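Local atomic coordinates of hydratase ChsH1 (Mycobacterium tuberculosis, PDB entry 4W78), a protein that works in complex with ChsH2 to hydrate the steroid enoyl-CoA 3-OPDC-CoA during cholesterol side-chain degradation. Residues Ala23-Pro26 with Pro30-Asn33; Asn34-Ile39 with Pro44-Asp49; Arg111-Gly116 with Trp148-Glu153. All blocks are in the same frame, centred on the assembly; numbering follows the deposited sequence.

Contact 1 of 3, residues Ala23-Pro26 with Pro30-Asn33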
loop_
_atom_site.group_PDB
_atom_site.type_symbol
_atom_site.label_atom_id
_atom_site.label_comp_id
_atom_site.label_asym_id
_atom_site.label_seq_id
_atom_site.Cartn_x
_atom_site.Cartn_y
_atom_site.Cartn_z
ATOM N N ALA A 23 0.637 -14.597 -10.405
ATOM C CA ALA A 23 0.668 -13.495 -9.459
ATOM C C ALA A 23 2.096 -13.000 -9.321
ATOM O O ALA A 23 3.044 -13.792 -9.404
ATOM C CB ALA A 23 0.163 -13.982 -8.122
ATOM N N ARG A 24 2.243 -11.699 -9.083
ATOM C CA ARG A 24 3.573 -11.118 -8.907
ATOM C C ARG A 24 4.369 -11.844 -7.822
ATOM O O ARG A 24 5.569 -12.100 -7.980
ATOM C CB ARG A 24 3.461 -9.628 -8.561
ATOM C CG ARG A 24 4.804 -8.938 -8.485
ATOM C CD ARG A 24 4.692 -7.542 -7.880
ATOM N NE ARG A 24 4.376 -7.615 -6.461
ATOM C CZ ARG A 24 4.225 -6.566 -5.656
ATOM N NH1 ARG A 24 4.367 -5.330 -6.119
ATOM N NH2 ARG A 24 3.939 -6.779 -4.381
ATOM N N ASP A 25 3.702 -12.150 -6.713
ATOM C CA ASP A 25 4.335 -12.818 -5.576
ATOM C C ASP A 25 3.555 -14.069 -5.228
ATOM O O ASP A 25 2.352 -14.141 -5.461
ATOM C CB ASP A 25 4.308 -11.916 -4.323
ATOM C CG ASP A 25 4.616 -10.463 -4.628
ATOM O OD1 ASP A 25 5.799 -10.146 -4.824
ATOM O OD2 ASP A 25 3.670 -9.648 -4.674
ATOM N N PRO A 26 4.228 -15.054 -4.619
ATOM C CA PRO A 26 3.473 -16.109 -3.957
ATOM C C PRO A 26 2.657 -15.499 -2.824
ATOM O O PRO A 26 2.979 -14.404 -2.376
ATOM C CB PRO A 26 4.566 -17.004 -3.355
ATOM C CG PRO A 26 5.840 -16.592 -4.034
ATOM C CD PRO A 26 5.672 -15.150 -4.364
ATOM N N PRO A 30 4.011 -10.882 4.591
ATOM C CA PRO A 30 4.048 -9.414 4.639
ATOM C C PRO A 30 2.803 -8.777 4.037
ATOM O O PRO A 30 2.264 -7.829 4.626
ATOM C CB PRO A 30 5.318 -9.063 3.839
ATOM C CG PRO A 30 6.214 -10.258 4.083
ATOM C CD PRO A 30 5.259 -11.435 4.016
ATOM N N MET A 31 2.323 -9.307 2.919
ATOM C CA MET A 31 1.097 -8.769 2.323
ATOM C C MET A 31 -0.174 -9.144 3.087
ATOM O O MET A 31 -1.086 -8.340 3.153
ATOM C CB MET A 31 0.997 -9.162 0.857
ATOM C CG MET A 31 2.003 -8.428 0.031
ATOM S SD MET A 31 2.002 -8.855 -1.710
ATOM C CE MET A 31 0.256 -8.733 -2.103
ATOM N N ILE A 32 -0.227 -10.329 3.686
ATOM C CA ILE A 32 -1.317 -10.668 4.583
ATOM C C ILE A 32 -1.331 -9.670 5.735
ATOM O O ILE A 32 -2.402 -9.160 6.107
ATOM C CB ILE A 32 -1.171 -12.092 5.142
ATOM C CG1 ILE A 32 -1.355 -13.122 4.012
ATOM C CG2 ILE A 32 -2.172 -12.329 6.286
ATOM C CD1 ILE A 32 -1.048 -14.539 4.453
ATOM N N ASN A 33 -0.150 -9.388 6.287
ATOM C CA ASN A 33 -0.045 -8.431 7.390
ATOM C C ASN A 33 -0.579 -7.059 7.003
ATOM O O ASN A 33 -1.335 -6.456 7.762
ATOM C CB ASN A 33 1.396 -8.308 7.892
ATOM C CG ASN A 33 1.858 -9.529 8.699
ATOM O OD1 ASN A 33 1.043 -10.314 9.175
ATOM N ND2 ASN A 33 3.166 -9.668 8.882
#

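Contact 2 of 3, residues Asn34-Ile39 with Pro44-Asp49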
loop_
_atom_site.group_PDB
_atom_site.type_symbol
_atom_site.label_atom_id
_atom_site.label_comp_id
_atom_site.label_asym_id
_atom_site.label_seq_id
_atom_site.Cartn_x
_atom_site.Cartn_y
_atom_site.Cartn_z
ATOM N N ASN A 34 -0.187 -6.564 5.831
ATOM C CA ASN A 34 -0.637 -5.247 5.403
ATOM C C ASN A 34 -2.156 -5.222 5.302
ATOM O O ASN A 34 -2.801 -4.236 5.672
ATOM C CB ASN A 34 -0.022 -4.867 4.051
ATOM C CG ASN A 34 1.474 -4.549 4.139
ATOM O OD1 ASN A 34 2.011 -4.285 5.211
ATOM N ND2 ASN A 34 2.134 -4.553 2.991
ATOM N N TRP A 35 -2.715 -6.309 4.783
ATOM C CA TRP A 35 -4.149 -6.412 4.530
ATOM C C TRP A 35 -4.946 -6.536 5.825
ATOM O O TRP A 35 -5.884 -5.757 6.044
ATOM C CB TRP A 35 -4.400 -7.585 3.578
ATOM C CG TRP A 35 -5.773 -7.710 2.977
ATOM C CD1 TRP A 35 -6.164 -7.311 1.736
ATOM C CD2 TRP A 35 -6.911 -8.340 3.577
ATOM N NE1 TRP A 35 -7.493 -7.645 1.524
ATOM C CE2 TRP A 35 -7.968 -8.275 2.642
ATOM C CE3 TRP A 35 -7.129 -8.969 4.804
ATOM C CZ2 TRP A 35 -9.227 -8.801 2.903
ATOM C CZ3 TRP A 35 -8.406 -9.480 5.075
ATOM C CH2 TRP A 35 -9.431 -9.383 4.130
ATOM N N VAL A 36 -4.585 -7.470 6.702
ATOM C CA VAL A 36 -5.364 -7.591 7.946
ATOM C C VAL A 36 -5.276 -6.329 8.797
ATOM O O VAL A 36 -6.240 -5.963 9.468
ATOM C CB VAL A 36 -5.022 -8.843 8.789
ATOM C CG1 VAL A 36 -5.257 -10.109 7.971
ATOM C CG2 VAL A 36 -3.601 -8.777 9.338
ATOM N N GLU A 37 -4.138 -5.646 8.769
ATOM C CA GLU A 37 -3.994 -4.425 9.545
ATOM C C GLU A 37 -4.910 -3.316 9.015
ATOM O O GLU A 37 -5.532 -2.596 9.805
ATOM C CB GLU A 37 -2.537 -3.960 9.569
ATOM C CG GLU A 37 -1.649 -4.891 10.399
ATOM C CD GLU A 37 -0.172 -4.557 10.291
ATOM O OE1 GLU A 37 0.159 -3.398 9.957
ATOM O OE2 GLU A 37 0.654 -5.465 10.543
ATOM N N ALA A 38 -4.987 -3.167 7.699
ATOM C CA ALA A 38 -5.818 -2.103 7.133
ATOM C C ALA A 38 -7.312 -2.432 7.262
ATOM O O ALA A 38 -8.112 -1.548 7.566
ATOM C CB ALA A 38 -5.438 -1.856 5.671
ATOM N N ILE A 39 -7.680 -3.685 6.999
ATOM C CA ILE A 39 -9.080 -4.131 7.091
ATOM C C ILE A 39 -9.531 -4.148 8.548
ATOM O O ILE A 39 -10.723 -3.986 8.843
ATOM C CB ILE A 39 -9.234 -5.546 6.441
ATOM C CG1 ILE A 39 -8.928 -5.492 4.937
ATOM C CG2 ILE A 39 -10.636 -6.144 6.665
ATOM C CD1 ILE A 39 -9.939 -4.684 4.120
ATOM N N PRO A 44 -7.096 -14.650 14.275
ATOM C CA PRO A 44 -5.720 -15.067 14.553
ATOM C C PRO A 44 -5.160 -16.080 13.562
ATOM O O PRO A 44 -3.943 -16.253 13.518
ATOM C CB PRO A 44 -5.826 -15.694 15.953
ATOM C CG PRO A 44 -7.231 -16.164 16.038
ATOM C CD PRO A 44 -8.026 -15.091 15.329
ATOM N N ILE A 45 -6.014 -16.734 12.777
ATOM C CA ILE A 45 -5.518 -17.747 11.857
ATOM C C ILE A 45 -4.675 -17.155 10.725
ATOM O O ILE A 45 -3.958 -17.886 10.051
ATOM C CB ILE A 45 -6.644 -18.611 11.261
ATOM C CG1 ILE A 45 -7.455 -17.821 10.224
ATOM C CG2 ILE A 45 -7.541 -19.178 12.378
ATOM C CD1 ILE A 45 -8.577 -18.648 9.583
ATOM N N TYR A 46 -4.750 -15.835 10.530
ATOM C CA TYR A 46 -3.983 -15.193 9.457
ATOM C C TYR A 46 -2.591 -14.779 9.914
ATOM O O TYR A 46 -1.755 -14.379 9.087
ATOM C CB TYR A 46 -4.727 -13.961 8.935
ATOM C CG TYR A 46 -6.151 -14.217 8.471
ATOM C CD1 TYR A 46 -6.490 -15.377 7.783
ATOM C CD2 TYR A 46 -7.155 -13.293 8.732
ATOM C CE1 TYR A 46 -7.804 -15.615 7.373
ATOM C CE2 TYR A 46 -8.459 -13.509 8.311
ATOM C CZ TYR A 46 -8.778 -14.670 7.636
ATOM O OH TYR A 46 -10.082 -14.888 7.230
ATOM N N VAL A 47 -2.335 -14.872 11.219
ATOM C CA VAL A 47 -1.096 -14.347 11.791
ATOM C C VAL A 47 -0.433 -15.247 12.834
ATOM O O VAL A 47 0.664 -14.935 13.291
ATOM C CB VAL A 47 -1.321 -12.956 12.437
ATOM C CG1 VAL A 47 -1.721 -11.923 11.372
ATOM C CG2 VAL A 47 -2.391 -13.035 13.514
ATOM N N ASP A 48 -1.090 -16.339 13.220
ATOM C CA ASP A 48 -0.615 -17.192 14.324
ATOM C C ASP A 48 -0.768 -18.656 13.919
ATOM O O ASP A 48 -1.890 -19.142 13.765
ATOM C CB ASP A 48 -1.404 -16.860 15.614
ATOM C CG ASP A 48 -1.147 -17.838 16.783
ATOM O OD1 ASP A 48 -0.296 -18.748 16.706
ATOM O OD2 ASP A 48 -1.820 -17.673 17.816
ATOM N N ASP A 49 0.362 -19.343 13.738
ATOM C CA ASP A 49 0.381 -20.757 13.343
ATOM C C ASP A 49 -0.417 -21.638 14.308
ATOM O O ASP A 49 -1.174 -22.493 13.873
ATOM C CB ASP A 49 1.818 -21.302 13.257
ATOM C CG ASP A 49 2.527 -20.944 11.950
ATOM O OD1 ASP A 49 1.865 -20.735 10.912
ATOM O OD2 ASP A 49 3.776 -20.895 11.957
#

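Contact 3 of 3, residues Arg111-Gly116 with Trp148-Glu153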
loop_
_atom_site.group_PDB
_atom_site.type_symbol
_atom_site.label_atom_id
_atom_site.label_comp_id
_atom_site.label_asym_id
_atom_site.label_seq_id
_atom_site.Cartn_x
_atom_site.Cartn_y
_atom_site.Cartn_z
ATOM N N ARG A 111 -10.663 -23.709 -1.295
ATOM C CA ARG A 111 -9.913 -23.980 -0.074
ATOM C C ARG A 111 -9.139 -22.734 0.318
ATOM O O ARG A 111 -9.075 -21.761 -0.448
ATOM C CB ARG A 111 -8.937 -25.153 -0.262
ATOM C CG ARG A 111 -7.811 -24.911 -1.273
ATOM C CD ARG A 111 -6.722 -25.952 -1.068
ATOM N NE ARG A 111 -5.676 -25.907 -2.086
ATOM C CZ ARG A 111 -4.551 -25.207 -1.980
ATOM N NH1 ARG A 111 -4.318 -24.453 -0.913
ATOM N NH2 ARG A 111 -3.660 -25.253 -2.963
ATOM N N TYR A 112 -8.550 -22.767 1.510
ATOM C CA TYR A 112 -7.690 -21.699 1.992
ATOM C C TYR A 112 -6.279 -21.892 1.433
ATOM O O TYR A 112 -5.811 -23.030 1.267
ATOM C CB TYR A 112 -7.655 -21.702 3.533
ATOM C CG TYR A 112 -8.870 -21.061 4.179
ATOM C CD1 TYR A 112 -10.151 -21.575 3.973
ATOM C CD2 TYR A 112 -8.735 -19.955 4.998
ATOM C CE1 TYR A 112 -11.266 -20.979 4.556
ATOM C CE2 TYR A 112 -9.832 -19.364 5.602
ATOM C CZ TYR A 112 -11.095 -19.871 5.370
ATOM O OH TYR A 112 -12.181 -19.265 5.959
ATOM N N LEU A 113 -5.610 -20.784 1.131
ATOM C CA LEU A 113 -4.238 -20.827 0.616
ATOM C C LEU A 113 -3.189 -20.631 1.703
ATOM O O LEU A 113 -3.424 -19.953 2.710
ATOM C CB LEU A 113 -4.050 -19.756 -0.456
ATOM C CG LEU A 113 -5.079 -19.789 -1.579
ATOM C CD1 LEU A 113 -4.779 -18.650 -2.541
ATOM C CD2 LEU A 113 -5.075 -21.149 -2.288
ATOM N N LEU A 114 -2.015 -21.210 1.482
ATOM C CA LEU A 114 -0.901 -21.100 2.416
ATOM C C LEU A 114 0.192 -20.179 1.878
ATOM O O LEU A 114 0.444 -20.157 0.675
ATOM C CB LEU A 114 -0.296 -22.486 2.647
ATOM C CG LEU A 114 -1.243 -23.559 3.178
ATOM C CD1 LEU A 114 -0.615 -24.942 2.996
ATOM C CD2 LEU A 114 -1.522 -23.297 4.653
ATOM N N PRO A 115 0.843 -19.404 2.762
ATOM C CA PRO A 115 2.044 -18.681 2.338
ATOM C C PRO A 115 3.009 -19.590 1.570
ATOM O O PRO A 115 3.226 -20.741 1.969
ATOM C CB PRO A 115 2.654 -18.219 3.662
ATOM C CG PRO A 115 1.448 -18.007 4.546
ATOM C CD PRO A 115 0.480 -19.107 4.162
ATOM N N GLY A 116 3.535 -19.078 0.461
ATOM C CA GLY A 116 4.434 -19.832 -0.396
ATOM C C GLY A 116 3.753 -20.355 -1.647
ATOM O O GLY A 116 4.411 -20.607 -2.659
ATOM N N TRP A 148 -8.890 -18.880 -10.426
ATOM C CA TRP A 148 -7.534 -18.901 -9.895
ATOM C C TRP A 148 -7.097 -20.327 -9.644
ATOM O O TRP A 148 -7.875 -21.159 -9.151
ATOM C CB TRP A 148 -7.422 -18.128 -8.578
ATOM C CG TRP A 148 -7.565 -16.632 -8.703
ATOM C CD1 TRP A 148 -6.566 -15.733 -8.951
ATOM C CD2 TRP A 148 -8.770 -15.871 -8.569
ATOM N NE1 TRP A 148 -7.078 -14.447 -8.964
ATOM C CE2 TRP A 148 -8.428 -14.513 -8.727
ATOM C CE3 TRP A 148 -10.107 -16.206 -8.299
ATOM C CZ2 TRP A 148 -9.373 -13.489 -8.649
ATOM C CZ3 TRP A 148 -11.048 -15.180 -8.206
ATOM C CH2 TRP A 148 -10.677 -13.840 -8.391
ATOM N N GLN A 149 -5.832 -20.586 -9.953
ATOM C CA GLN A 149 -5.244 -21.900 -9.775
ATOM C C GLN A 149 -3.947 -21.826 -8.990
ATOM O O GLN A 149 -3.262 -20.800 -8.985
ATOM C CB GLN A 149 -4.951 -22.527 -11.134
ATOM C CG GLN A 149 -6.189 -22.774 -11.960
ATOM C CD GLN A 149 -5.862 -23.500 -13.235
ATOM O OE1 GLN A 149 -5.205 -22.954 -14.119
ATOM N NE2 GLN A 149 -6.293 -24.749 -13.329
ATOM N N VAL A 150 -3.616 -22.930 -8.333
ATOM C CA VAL A 150 -2.265 -23.151 -7.842
ATOM C C VAL A 150 -1.812 -24.383 -8.600
ATOM O O VAL A 150 -2.360 -25.467 -8.412
ATOM C CB VAL A 150 -2.239 -23.386 -6.327
ATOM C CG1 VAL A 150 -0.844 -23.828 -5.881
ATOM C CG2 VAL A 150 -2.666 -22.110 -5.581
ATOM N N GLY A 151 -0.854 -24.209 -9.506
ATOM C CA GLY A 151 -0.534 -25.261 -10.457
ATOM C C GLY A 151 -1.749 -25.527 -11.329
ATOM O O GLY A 151 -2.316 -24.603 -11.917
ATOM N N ASP A 152 -2.165 -26.789 -11.397
ATOM C CA ASP A 152 -3.343 -27.162 -12.177
ATOM C C ASP A 152 -4.604 -27.293 -11.318
ATOM O O ASP A 152 -5.634 -27.770 -11.793
ATOM C CB ASP A 152 -3.098 -28.487 -12.904
ATOM C CG ASP A 152 -2.108 -28.356 -14.044
ATOM O OD1 ASP A 152 -2.104 -27.300 -14.714
ATOM O OD2 ASP A 152 -1.338 -29.317 -14.272
ATOM N N GLU A 153 -4.521 -26.870 -10.059
ATOM C CA GLU A 153 -5.627 -27.032 -9.122
ATOM C C GLU A 153 -6.434 -25.747 -9.017
ATOM O O GLU A 153 -5.892 -24.705 -8.650
ATOM C CB GLU A 153 -5.091 -27.403 -7.734
ATOM C CG GLU A 153 -6.159 -27.464 -6.635
ATOM C CD GLU A 153 -5.572 -27.446 -5.232
ATOM O OE1 GLU A 153 -4.338 -27.288 -5.096
ATOM O OE2 GLU A 153 -6.345 -27.592 -4.262
#

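Contact 1 of 3, residues Ala23-Pro26 with Pro30-Asn33
Met31 reaches from its helix to the acidic and basic side chains of Asp25 and Arg24, and its sulfur does all the touching. Met31 SD lies 3.5 Å from Asp25 OD2. The same sulfur, Met31 SD, is 3.9 Å from Arg24 NH2, where it sits at the edge of the guanidinium, near its plane. These are van der Waals contacts, and no hydrogen bond crosses between the segments. The Met31 and Asp25 side chains meet at about a right angle. The Met31 chain runs straight at chi2 and then bends at its last torsion (chi3 49°), which turns the terminal CE aside and leaves SD to face the ion pair.

The backbones stay well apart, with Asp25 CA 9.4 Å from Met31 CA. Residues 23-26 belong to the loop that leads from the short strand 21-22 into helix 29-39, within a domain of the HotDog clan. Met31 lies near the start of that helix and also packs on Val69 and Trp70 of helix 67-70.

The polar part of the contact is a salt bridge between sequence neighbours. Arg24 grips Asp25 side-on, with two nitrogens on one oxygen. Arg24 NE gives a bond of 2.8 Å to Asp25 OD2, and Arg24 NH2 gives a second of 2.9 Å to Asp25 OD2. Both donors meet the oxygen on its syn side, somewhat out of the carboxylate plane. The oxygen lies in the guanidinium plane, so the pair fixes the rotation of the arginine head.

The ion pair also takes part in the interface between the two ChsH1 copies. Asp25 OD1 accepts from Asn33 ND2 of the second subunit, and Asn33 ND2 of this chain makes the equivalent bond to Asp25 OD1 of the second subunit. Arg24 NH2 has a second acceptor there, Asn34 OD1 of that subunit.

Contact 2 of 3, residues Asn34-Ile39 with Pro44-Asp49
Val36 and Tyr46 bring the two backbones closest, with Val36 CA 7.9 Å from Tyr46 CA. One segment is the last part of helix 29-39. The other starts as a 3-10 turn at Pro44-Tyr46, where Val47 N bonds to Pro44 O. It then runs through a loop to Asp48, the N-cap of helix 49-54. No hydrogen bond joins the two segments.

Val36 carries the contact with both methyl groups. Val36 CG1 lies 3.8 Å from Tyr46 CD2 and also touches Tyr46 CB, meeting the ring obliquely. Val36 CG2 lies 4.2 Å from Val47 CG1. The two branches thus fork over neighbouring residues of the turn. Segment 44-49 belongs to the connection between helices 29-39 and 49-54, in a domain of the HotDog clan, and apolar packing folds the connection back on the helix it has just left.

Tyr46 has CG beside its backbone N (chi1 -55°), which directs the ring to Val36 CG1; Tyr46 also packs on Ile32. Val36 CG1 further abuts the edge of the Trp35 ring, in its plane. Ile39 CG1 sits 3.6 Å above one face of the Trp35 ring, over its centre. Gln60 of the ChsH2 chain packs on Tyr46.

Contact 3 of 3, residues Arg111-Gly116 with Trp148-Glu153
Leu113 and Val150 meet where an irregular loop passes the end of a beta hairpin, with Leu113 CA 9.0 Å from Val150 CA and no backbone bond between the segments. The hairpin turns through a type II' beta turn from Val150 to Glu153, with Gly151 at positive phi, and joins strands 139-150 and 153-165. Val150 and Glu153 close it with a pair of backbone hydrogen bonds.

A salt bridge dominates the side chains. Arg111 grips Glu153 side-on, one nitrogen to each oxygen. Arg111 NE gives a bond of 2.8 Å to Glu153 OE2, nearly straight at 168°. Arg111 NH2 gives one of 3.0 Å to Glu153 OE1. Both oxygens lie in or near the guanidinium plane, but the donors reach them from above the carboxylate plane, and the two flat groups are turned 36° apart. The side chains cross at about a right angle. Glu153 holds its chain extended, with CG opposite the backbone N (chi1 174°), and this carries the carboxylate across to the arginine.

Beside the ion pair, Leu113 CD2 lies 4.2 Å from Val150 CG2 in an apolar contact, the two side chains running antiparallel alongside each other. Separately, Arg111 NH2 comes within 4.1 Å of Val150 CB, a van der Waals approach oblique to the guanidinium.

The third nitrogen, Arg111 NH1, donates to Tyr112 O at 3.0 Å and forms a salt bridge to Glu117 OE1. Arg111 is thus held at all three nitrogens. Two carboxylates around one guanidinium would favour its charged form; exposure of Glu153 to solvent probably weakens the electrostatics of that pair.

How the contacts relate
From the N terminus, strand 21-22 leads into contact 1, which closes a short loop of three residues as the chain enters helix 29-39. Contact 2 follows on the same helix and closes a loop of four residues before helix 49-54. Contact 3 comes much later. It closes a span of 31 residues, mostly strands 119-134 and 139-150. The three loops are in series; none nests or crosses. They meet in space all the same: Ile32 touches Tyr46, Pro26 touches Gly116, and Ile45 touches Tyr112. Contacts 1 and 2 fold loops onto helix 29-39, and contact 3 fixes loop 111-116 to the hairpin end of the sheet; the touches between them bring these parts together.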